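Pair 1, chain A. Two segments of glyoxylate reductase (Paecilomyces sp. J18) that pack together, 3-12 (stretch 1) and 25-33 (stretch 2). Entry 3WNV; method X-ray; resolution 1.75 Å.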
# COMPACT_ATOMS: atom_id res chain seq x y z
N SER A 3 25.37 -15.47 -20.36
CA SER A 3 24.97 -16.13 -19.16
C SER A 3 24.14 -15.30 -18.19
O SER A 3 24.04 -15.66 -17.07
CB SER A 3 26.14 -16.66 -18.41
OG SER A 3 26.74 -17.66 -19.15
N GLN A 4 23.46 -14.30 -18.67
CA GLN A 4 22.56 -13.54 -17.81
C GLN A 4 21.39 -14.36 -17.32
O GLN A 4 20.85 -15.14 -18.03
CB GLN A 4 22.02 -12.35 -18.53
CG GLN A 4 23.03 -11.47 -19.14
CD GLN A 4 22.49 -10.20 -19.65
OE1 GLN A 4 21.36 -10.10 -20.01
NE2 GLN A 4 23.31 -9.21 -19.67
N ALA A 5 21.02 -14.13 -16.09
CA ALA A 5 19.89 -14.83 -15.47
C ALA A 5 18.92 -13.86 -14.80
O ALA A 5 19.32 -12.76 -14.38
CB ALA A 5 20.38 -15.88 -14.48
N ALA A 6 17.66 -14.26 -14.69
CA ALA A 6 16.70 -13.54 -13.86
C ALA A 6 16.22 -14.45 -12.72
O ALA A 6 16.03 -15.65 -12.91
CB ALA A 6 15.51 -13.07 -14.67
N LEU A 7 16.01 -13.89 -11.53
CA LEU A 7 15.64 -14.70 -10.38
C LEU A 7 14.28 -14.26 -9.86
O LEU A 7 14.06 -13.07 -9.57
CB LEU A 7 16.69 -14.56 -9.28
CG LEU A 7 16.30 -15.16 -7.93
CD1 LEU A 7 16.20 -16.68 -8.05
CD2 LEU A 7 17.37 -14.78 -6.87
N LEU A 8 13.37 -15.21 -9.71
CA LEU A 8 12.03 -14.91 -9.21
C LEU A 8 11.97 -15.25 -7.72
O LEU A 8 12.26 -16.40 -7.35
CB LEU A 8 11.03 -15.81 -9.95
CG LEU A 8 9.63 -15.89 -9.27
CD1 LEU A 8 8.95 -14.53 -9.03
CD2 LEU A 8 8.67 -16.82 -10.06
N ILE A 9 11.65 -14.28 -6.87
CA ILE A 9 11.47 -14.54 -5.44
C ILE A 9 9.98 -14.69 -5.19
O ILE A 9 9.21 -13.79 -5.50
CB ILE A 9 11.91 -13.35 -4.54
CG1 ILE A 9 13.33 -12.83 -4.89
CG2 ILE A 9 11.85 -13.79 -3.06
CD1 ILE A 9 14.43 -13.83 -4.72
N GLY A 10 9.56 -15.82 -4.62
CA GLY A 10 8.15 -15.97 -4.33
C GLY A 10 7.39 -16.47 -5.54
O GLY A 10 7.96 -17.20 -6.36
N ASP A 11 6.12 -16.09 -5.64
CA ASP A 11 5.22 -16.69 -6.63
C ASP A 11 4.82 -15.66 -7.69
O ASP A 11 4.74 -14.45 -7.40
CB ASP A 11 3.92 -17.17 -5.98
CG ASP A 11 4.12 -18.23 -4.90
OD1 ASP A 11 5.09 -19.02 -4.97
OD2 ASP A 11 3.27 -18.27 -3.97
N ILE A 12 4.51 -16.16 -8.88
CA ILE A 12 3.78 -15.40 -9.89
C ILE A 12 2.48 -16.18 -10.14
O ILE A 12 2.50 -17.38 -10.45
CB ILE A 12 4.63 -15.18 -11.18
CG1 ILE A 12 5.74 -14.14 -10.90
CG2 ILE A 12 3.76 -14.78 -12.34
CD1 ILE A 12 6.77 -13.97 -12.04
N LEU A 25 15.47 -14.70 -23.51
CA LEU A 25 16.49 -13.70 -23.22
C LEU A 25 17.47 -14.12 -22.14
O LEU A 25 18.64 -13.77 -22.20
CB LEU A 25 15.83 -12.39 -22.76
CG LEU A 25 14.73 -11.82 -23.65
CD1 LEU A 25 14.04 -10.60 -23.01
CD2 LEU A 25 15.27 -11.46 -25.00
N VAL A 26 16.99 -14.81 -21.09
CA VAL A 26 17.86 -15.09 -19.94
C VAL A 26 17.52 -16.45 -19.36
O VAL A 26 16.47 -17.00 -19.62
CB VAL A 26 17.63 -14.04 -18.80
CG1 VAL A 26 18.24 -12.68 -19.16
CG2 VAL A 26 16.13 -13.92 -18.46
N THR A 27 18.42 -16.97 -18.52
CA THR A 27 18.19 -18.18 -17.73
C THR A 27 17.23 -17.85 -16.60
O THR A 27 17.49 -16.93 -15.81
CB THR A 27 19.51 -18.64 -17.09
OG1 THR A 27 20.44 -18.99 -18.11
CG2 THR A 27 19.28 -19.82 -16.13
N LEU A 28 16.09 -18.55 -16.51
CA LEU A 28 15.14 -18.24 -15.44
C LEU A 28 15.45 -19.10 -14.23
O LEU A 28 15.61 -20.32 -14.35
CB LEU A 28 13.68 -18.45 -15.92
CG LEU A 28 13.28 -17.69 -17.19
CD1 LEU A 28 11.84 -18.07 -17.64
CD2 LEU A 28 13.39 -16.16 -17.02
N LYS A 29 15.58 -18.46 -13.07
CA LYS A 29 15.86 -19.13 -11.79
C LYS A 29 14.77 -18.76 -10.80
O LYS A 29 14.17 -17.69 -10.90
CB LYS A 29 17.24 -18.71 -11.24
CG LYS A 29 18.37 -19.23 -12.09
CD LYS A 29 19.72 -19.04 -11.41
CE LYS A 29 20.85 -19.37 -12.37
NZ LYS A 29 20.85 -20.78 -12.79
N GLU A 30 14.47 -19.64 -9.86
CA GLU A 30 13.43 -19.30 -8.90
C GLU A 30 13.79 -19.63 -7.46
O GLU A 30 14.35 -20.69 -7.19
CB GLU A 30 12.12 -20.04 -9.24
CG GLU A 30 11.51 -19.72 -10.60
CD GLU A 30 10.16 -20.40 -10.79
OE1 GLU A 30 9.49 -20.64 -9.76
OE2 GLU A 30 9.77 -20.68 -11.95
N PHE A 31 13.38 -18.74 -6.54
CA PHE A 31 13.44 -19.02 -5.10
C PHE A 31 12.02 -18.93 -4.55
O PHE A 31 11.60 -17.87 -4.05
CB PHE A 31 14.35 -18.00 -4.39
CG PHE A 31 14.54 -18.26 -2.92
CD1 PHE A 31 15.44 -19.21 -2.49
CD2 PHE A 31 13.83 -17.52 -1.97
CE1 PHE A 31 15.64 -19.46 -1.14
CE2 PHE A 31 14.01 -17.76 -0.62
CZ PHE A 31 14.93 -18.75 -0.21
N PRO A 32 11.25 -20.03 -4.66
CA PRO A 32 9.82 -19.96 -4.34
C PRO A 32 9.55 -19.87 -2.83
O PRO A 32 8.54 -19.29 -2.43
CB PRO A 32 9.27 -21.27 -4.89
CG PRO A 32 10.44 -22.17 -4.98
CD PRO A 32 11.62 -21.31 -5.29
N GLU A 33 10.45 -20.44 -2.04
CA GLU A 33 10.34 -20.40 -0.58
C GLU A 33 11.68 -20.83 0.02
O GLU A 33 12.53 -21.37 -0.69
CB GLU A 33 9.25 -21.36 -0.13
CG GLU A 33 9.52 -22.78 -0.59
CD GLU A 33 8.40 -23.70 -0.23
OE1 GLU A 33 7.43 -23.23 0.39
OE2 GLU A 33 8.50 -24.90 -0.56
O HOH W 1 22.77 -18.41 -16.45
O HOH W 2 8.06 -19.42 -7.93

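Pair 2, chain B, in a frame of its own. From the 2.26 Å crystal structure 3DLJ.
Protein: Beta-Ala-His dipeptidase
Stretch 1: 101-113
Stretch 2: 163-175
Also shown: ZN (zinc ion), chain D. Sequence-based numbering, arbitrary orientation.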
# COMPACT_ATOMS: atom_id res chain seq x y z
N THR B 101 30.09 11.48 -12.74
CA THR B 101 30.77 11.63 -11.44
C THR B 101 29.82 11.48 -10.23
O THR B 101 30.23 11.69 -9.08
CB THR B 101 31.58 12.97 -11.34
OG1 THR B 101 30.69 14.07 -11.10
CG2 THR B 101 32.36 13.24 -12.62
N LYS B 102 28.57 11.08 -10.49
CA LYS B 102 27.52 10.99 -9.46
C LYS B 102 26.91 9.60 -9.40
O LYS B 102 26.83 8.91 -10.42
CB LYS B 102 26.42 12.00 -9.73
CG LYS B 102 26.79 13.40 -9.37
CD LYS B 102 25.63 14.35 -9.48
CE LYS B 102 26.12 15.77 -9.26
NZ LYS B 102 25.27 16.77 -9.97
N GLY B 103 26.48 9.18 -8.21
CA GLY B 103 25.65 7.98 -8.09
C GLY B 103 24.24 8.28 -8.58
O GLY B 103 23.90 9.46 -8.82
N THR B 104 23.41 7.23 -8.71
CA THR B 104 22.03 7.38 -9.18
C THR B 104 21.01 6.66 -8.30
O THR B 104 21.14 5.46 -8.04
CB THR B 104 21.85 6.88 -10.64
OG1 THR B 104 22.73 7.61 -11.51
CG2 THR B 104 20.39 7.05 -11.12
N VAL B 105 19.99 7.41 -7.86
CA VAL B 105 18.89 6.89 -7.05
C VAL B 105 17.56 6.94 -7.82
O VAL B 105 17.23 7.95 -8.44
CB VAL B 105 18.73 7.70 -5.71
CG1 VAL B 105 17.61 7.15 -4.88
CG2 VAL B 105 20.04 7.71 -4.90
N CYS B 106 16.79 5.86 -7.76
CA CYS B 106 15.51 5.80 -8.43
C CYS B 106 14.35 5.80 -7.45
O CYS B 106 14.37 5.10 -6.46
CB CYS B 106 15.43 4.58 -9.36
SG CYS B 106 13.94 4.52 -10.40
N PHE B 107 13.32 6.59 -7.74
CA PHE B 107 12.13 6.64 -6.89
C PHE B 107 10.91 6.05 -7.58
O PHE B 107 10.59 6.43 -8.70
CB PHE B 107 11.82 8.09 -6.50
CG PHE B 107 10.57 8.26 -5.68
CD1 PHE B 107 10.59 8.12 -4.30
CD2 PHE B 107 9.36 8.58 -6.30
CE1 PHE B 107 9.42 8.29 -3.55
CE2 PHE B 107 8.20 8.74 -5.56
CZ PHE B 107 8.22 8.59 -4.18
N TYR B 108 10.20 5.16 -6.90
CA TYR B 108 8.97 4.59 -7.43
C TYR B 108 7.78 5.17 -6.66
O TYR B 108 7.78 5.20 -5.41
CB TYR B 108 8.95 3.03 -7.37
CG TYR B 108 7.53 2.51 -7.51
CD1 TYR B 108 6.97 2.23 -8.78
CD2 TYR B 108 6.71 2.38 -6.40
CE1 TYR B 108 5.63 1.81 -8.90
CE2 TYR B 108 5.39 1.96 -6.51
CZ TYR B 108 4.86 1.69 -7.74
OH TYR B 108 3.55 1.29 -7.79
N GLY B 109 6.76 5.62 -7.39
CA GLY B 109 5.48 5.96 -6.74
C GLY B 109 4.30 5.67 -7.64
O GLY B 109 4.48 5.26 -8.77
N HIS B 110 3.08 5.89 -7.14
CA HIS B 110 1.86 5.71 -7.97
C HIS B 110 0.90 6.85 -7.75
O HIS B 110 0.79 7.37 -6.63
CB HIS B 110 1.17 4.35 -7.74
CG HIS B 110 0.56 4.19 -6.37
ND1 HIS B 110 -0.75 4.54 -6.08
CD2 HIS B 110 1.06 3.69 -5.22
CE1 HIS B 110 -1.02 4.28 -4.82
NE2 HIS B 110 0.07 3.76 -4.27
N LEU B 111 0.24 7.26 -8.82
CA LEU B 111 -0.68 8.41 -8.77
C LEU B 111 -2.16 8.04 -8.96
O LEU B 111 -3.03 8.90 -8.99
CB LEU B 111 -0.23 9.51 -9.73
CG LEU B 111 1.07 10.18 -9.26
CD1 LEU B 111 1.57 11.09 -10.35
CD2 LEU B 111 0.87 10.97 -7.98
N ASP B 112 -2.43 6.73 -9.02
CA ASP B 112 -3.80 6.23 -8.87
C ASP B 112 -4.17 6.05 -7.40
O ASP B 112 -3.30 5.79 -6.55
CB ASP B 112 -4.02 4.91 -9.63
CG ASP B 112 -3.14 3.80 -9.11
OD1 ASP B 112 -1.91 4.02 -8.94
OD2 ASP B 112 -3.69 2.69 -8.86
N VAL B 113 -5.47 6.19 -7.13
CA VAL B 113 -6.04 6.10 -5.78
C VAL B 113 -7.16 5.02 -5.72
O VAL B 113 -7.74 4.62 -6.77
CB VAL B 113 -6.56 7.49 -5.30
CG1 VAL B 113 -5.42 8.50 -5.18
CG2 VAL B 113 -7.61 8.03 -6.26
N GLN B 163 21.10 24.87 -6.54
CA GLN B 163 22.00 24.01 -5.84
C GLN B 163 22.05 22.65 -6.56
O GLN B 163 21.03 22.04 -6.85
CB GLN B 163 21.63 23.89 -4.37
CG GLN B 163 22.62 23.04 -3.57
CD GLN B 163 22.39 23.08 -2.07
OE1 GLN B 163 21.70 23.98 -1.56
NE2 GLN B 163 23.00 22.12 -1.35
N ASP B 164 23.27 22.25 -6.87
CA ASP B 164 23.63 20.93 -7.33
C ASP B 164 22.94 19.87 -6.49
O ASP B 164 23.07 19.86 -5.25
CB ASP B 164 25.16 20.79 -7.20
CG ASP B 164 25.71 19.49 -7.80
OD1 ASP B 164 25.52 19.28 -9.03
OD2 ASP B 164 26.35 18.71 -7.04
N LEU B 165 22.20 18.99 -7.16
CA LEU B 165 21.66 17.78 -6.53
C LEU B 165 22.81 16.78 -6.36
O LEU B 165 23.54 16.49 -7.30
CB LEU B 165 20.53 17.19 -7.39
CG LEU B 165 19.10 17.76 -7.25
CD1 LEU B 165 18.34 17.68 -8.56
CD2 LEU B 165 18.30 17.11 -6.12
N PRO B 166 22.99 16.27 -5.13
CA PRO B 166 24.08 15.34 -4.79
C PRO B 166 24.13 14.02 -5.61
O PRO B 166 25.22 13.47 -5.83
CB PRO B 166 23.80 15.04 -3.32
CG PRO B 166 23.05 16.27 -2.82
CD PRO B 166 22.15 16.58 -3.96
N VAL B 167 22.97 13.54 -6.02
CA VAL B 167 22.85 12.32 -6.82
C VAL B 167 22.03 12.60 -8.07
O VAL B 167 21.23 13.55 -8.08
CB VAL B 167 22.20 11.16 -6.01
CG1 VAL B 167 23.14 10.66 -4.92
CG2 VAL B 167 20.85 11.60 -5.40
N ASN B 168 22.23 11.80 -9.13
CA ASN B 168 21.27 11.75 -10.23
C ASN B 168 19.98 11.13 -9.68
O ASN B 168 20.00 10.33 -8.74
CB ASN B 168 21.79 10.92 -11.42
CG ASN B 168 23.12 11.45 -11.99
OD1 ASN B 168 23.25 12.62 -12.37
ND2 ASN B 168 24.09 10.56 -12.08
N ILE B 169 18.84 11.53 -10.23
CA ILE B 169 17.57 11.02 -9.75
C ILE B 169 16.75 10.51 -10.91
O ILE B 169 16.54 11.20 -11.92
CB ILE B 169 16.77 12.08 -8.95
CG1 ILE B 169 17.57 12.47 -7.69
CG2 ILE B 169 15.37 11.55 -8.57
CD1 ILE B 169 16.88 13.50 -6.81
N LYS B 170 16.30 9.28 -10.75
CA LYS B 170 15.36 8.67 -11.66
C LYS B 170 13.99 8.53 -10.98
O LYS B 170 13.88 8.36 -9.75
CB LYS B 170 15.92 7.35 -12.20
CG LYS B 170 17.05 7.54 -13.22
CD LYS B 170 17.47 6.28 -13.96
CE LYS B 170 18.21 6.64 -15.24
NZ LYS B 170 19.10 5.57 -15.83
N PHE B 171 12.94 8.64 -11.79
CA PHE B 171 11.57 8.45 -11.30
C PHE B 171 10.90 7.40 -12.15
O PHE B 171 10.96 7.47 -13.39
CB PHE B 171 10.75 9.75 -11.39
CG PHE B 171 11.46 11.01 -10.91
CD1 PHE B 171 12.44 11.62 -11.69
CD2 PHE B 171 11.09 11.61 -9.71
CE1 PHE B 171 13.06 12.79 -11.28
CE2 PHE B 171 11.71 12.78 -9.29
CZ PHE B 171 12.70 13.37 -10.07
N ILE B 172 10.29 6.42 -11.50
CA ILE B 172 9.31 5.53 -12.16
C ILE B 172 7.93 5.65 -11.47
O ILE B 172 7.76 5.19 -10.34
CB ILE B 172 9.80 4.05 -12.26
CG1 ILE B 172 8.74 3.17 -12.92
CG2 ILE B 172 10.22 3.47 -10.88
CD1 ILE B 172 9.17 1.73 -13.10
N ILE B 173 6.99 6.31 -12.14
CA ILE B 173 5.67 6.56 -11.55
C ILE B 173 4.58 5.95 -12.42
O ILE B 173 4.47 6.26 -13.62
CB ILE B 173 5.37 8.08 -11.34
CG1 ILE B 173 6.57 8.87 -10.74
CG2 ILE B 173 4.09 8.28 -10.56
CD1 ILE B 173 7.00 8.53 -9.32
N GLU B 174 3.76 5.10 -11.81
CA GLU B 174 2.68 4.41 -12.52
C GLU B 174 1.31 4.90 -12.07
O GLU B 174 1.18 5.64 -11.07
CB GLU B 174 2.78 2.89 -12.33
CG GLU B 174 2.51 2.39 -10.91
CD GLU B 174 2.06 0.93 -10.87
OE1 GLU B 174 1.50 0.44 -11.87
OE2 GLU B 174 2.26 0.27 -9.83
N GLY B 175 0.29 4.49 -12.82
CA GLY B 175 -1.08 4.82 -12.51
C GLY B 175 -2.01 3.64 -12.29
O GLY B 175 -3.22 3.78 -12.44
ZN ZN D . 0.10 3.16 -2.41
O HOH W 3 23.10 15.16 -11.82
O HOH W 4 26.20 11.04 -6.17

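The two pairs part company most sharply where the shared ladder ends. In pair 1 the last rung is Gly A10 N to Phe A31 O at 2.9 Å, which pair 2 matches with Gly B109 N to Ile B172 O (3.1 Å). The ladder stops there in pair 1 because Glu A33 has moved off: its CA lies 1.5 Å from that of Glu B174 after superposition, and Glu A33 N is 5.9 Å from Gly A10 O. In pair 2 two rungs are added, Glu B174 N donating to Gly B109 O (3.1 Å) and Leu B111 N to Glu B174 O (2.9 Å). The longer pairing contributes to a larger buried surface, 1073 Å² against 643 Å².

Up to that point the backbones are nearly interchangeable. Both pairs are parallel strands with axes 25° apart in pair 1 and 21° in pair 2, and 14 central residues superpose with an RMSD of 0.6 Å. The rungs correspond one by one. Thr A27 N to Gln A4 O (3.1 Å) matches Asn B168 N to Gly B103 O (2.9 Å), and Phe A31 N to Leu A8 O (2.7 Å) matches Ile B172 N to Phe B107 O (2.8 Å).

Side chains fill this common frame differently. On the face of Ala A5, Leu A7 and Ile A9, the small Ala A5 brings its CB to 3.9 Å from Thr A27 CB. Its counterpart Thr B104 instead accepts a hydrogen bond through OG1 from Asn B168 ND2 (3.3 Å). Both pairs have a lysine at the next position on this face, Lys A29 and Lys B170, with Leu A7 CD1 lying 3.9 Å from Lys A29 CB and Cys B106 SG 3.9 Å from Lys B170 CB. Further along, Ile A9 CD1 meets Phe A31 CB at 4.2 Å, whereas Tyr B108 CB packs on Ile B172 CG2 at 3.8 Å and its phenol reaches onward, Tyr B108 OH donating to Glu B174 OE2 at 2.6 Å.

On the other face, Ala A6 CB approaches Val A26 CG2 at 3.9 Å, much as Val B105 CG2 approaches Val B167 CG2 at 4.0 Å. Glycine recurs at Gly A10 and Gly B109 for different local reasons: the backbone angles of Gly A10 would jam a CB against the preceding carbonyl oxygen, while at Gly B109 a CB would be crowded by Phe B107 CE2, 3.1 Å away.

Polar anchors also differ at the start. Water 1 links Ser A3 O (3.1 Å) and Thr A27 OG1 (2.9 Å), while Lys B102 NZ forms a salt bridge with Asp B164 OD1 (2.7 Å). Past the matched glycine, His B110 NE2 binds zinc at 2.0 Å.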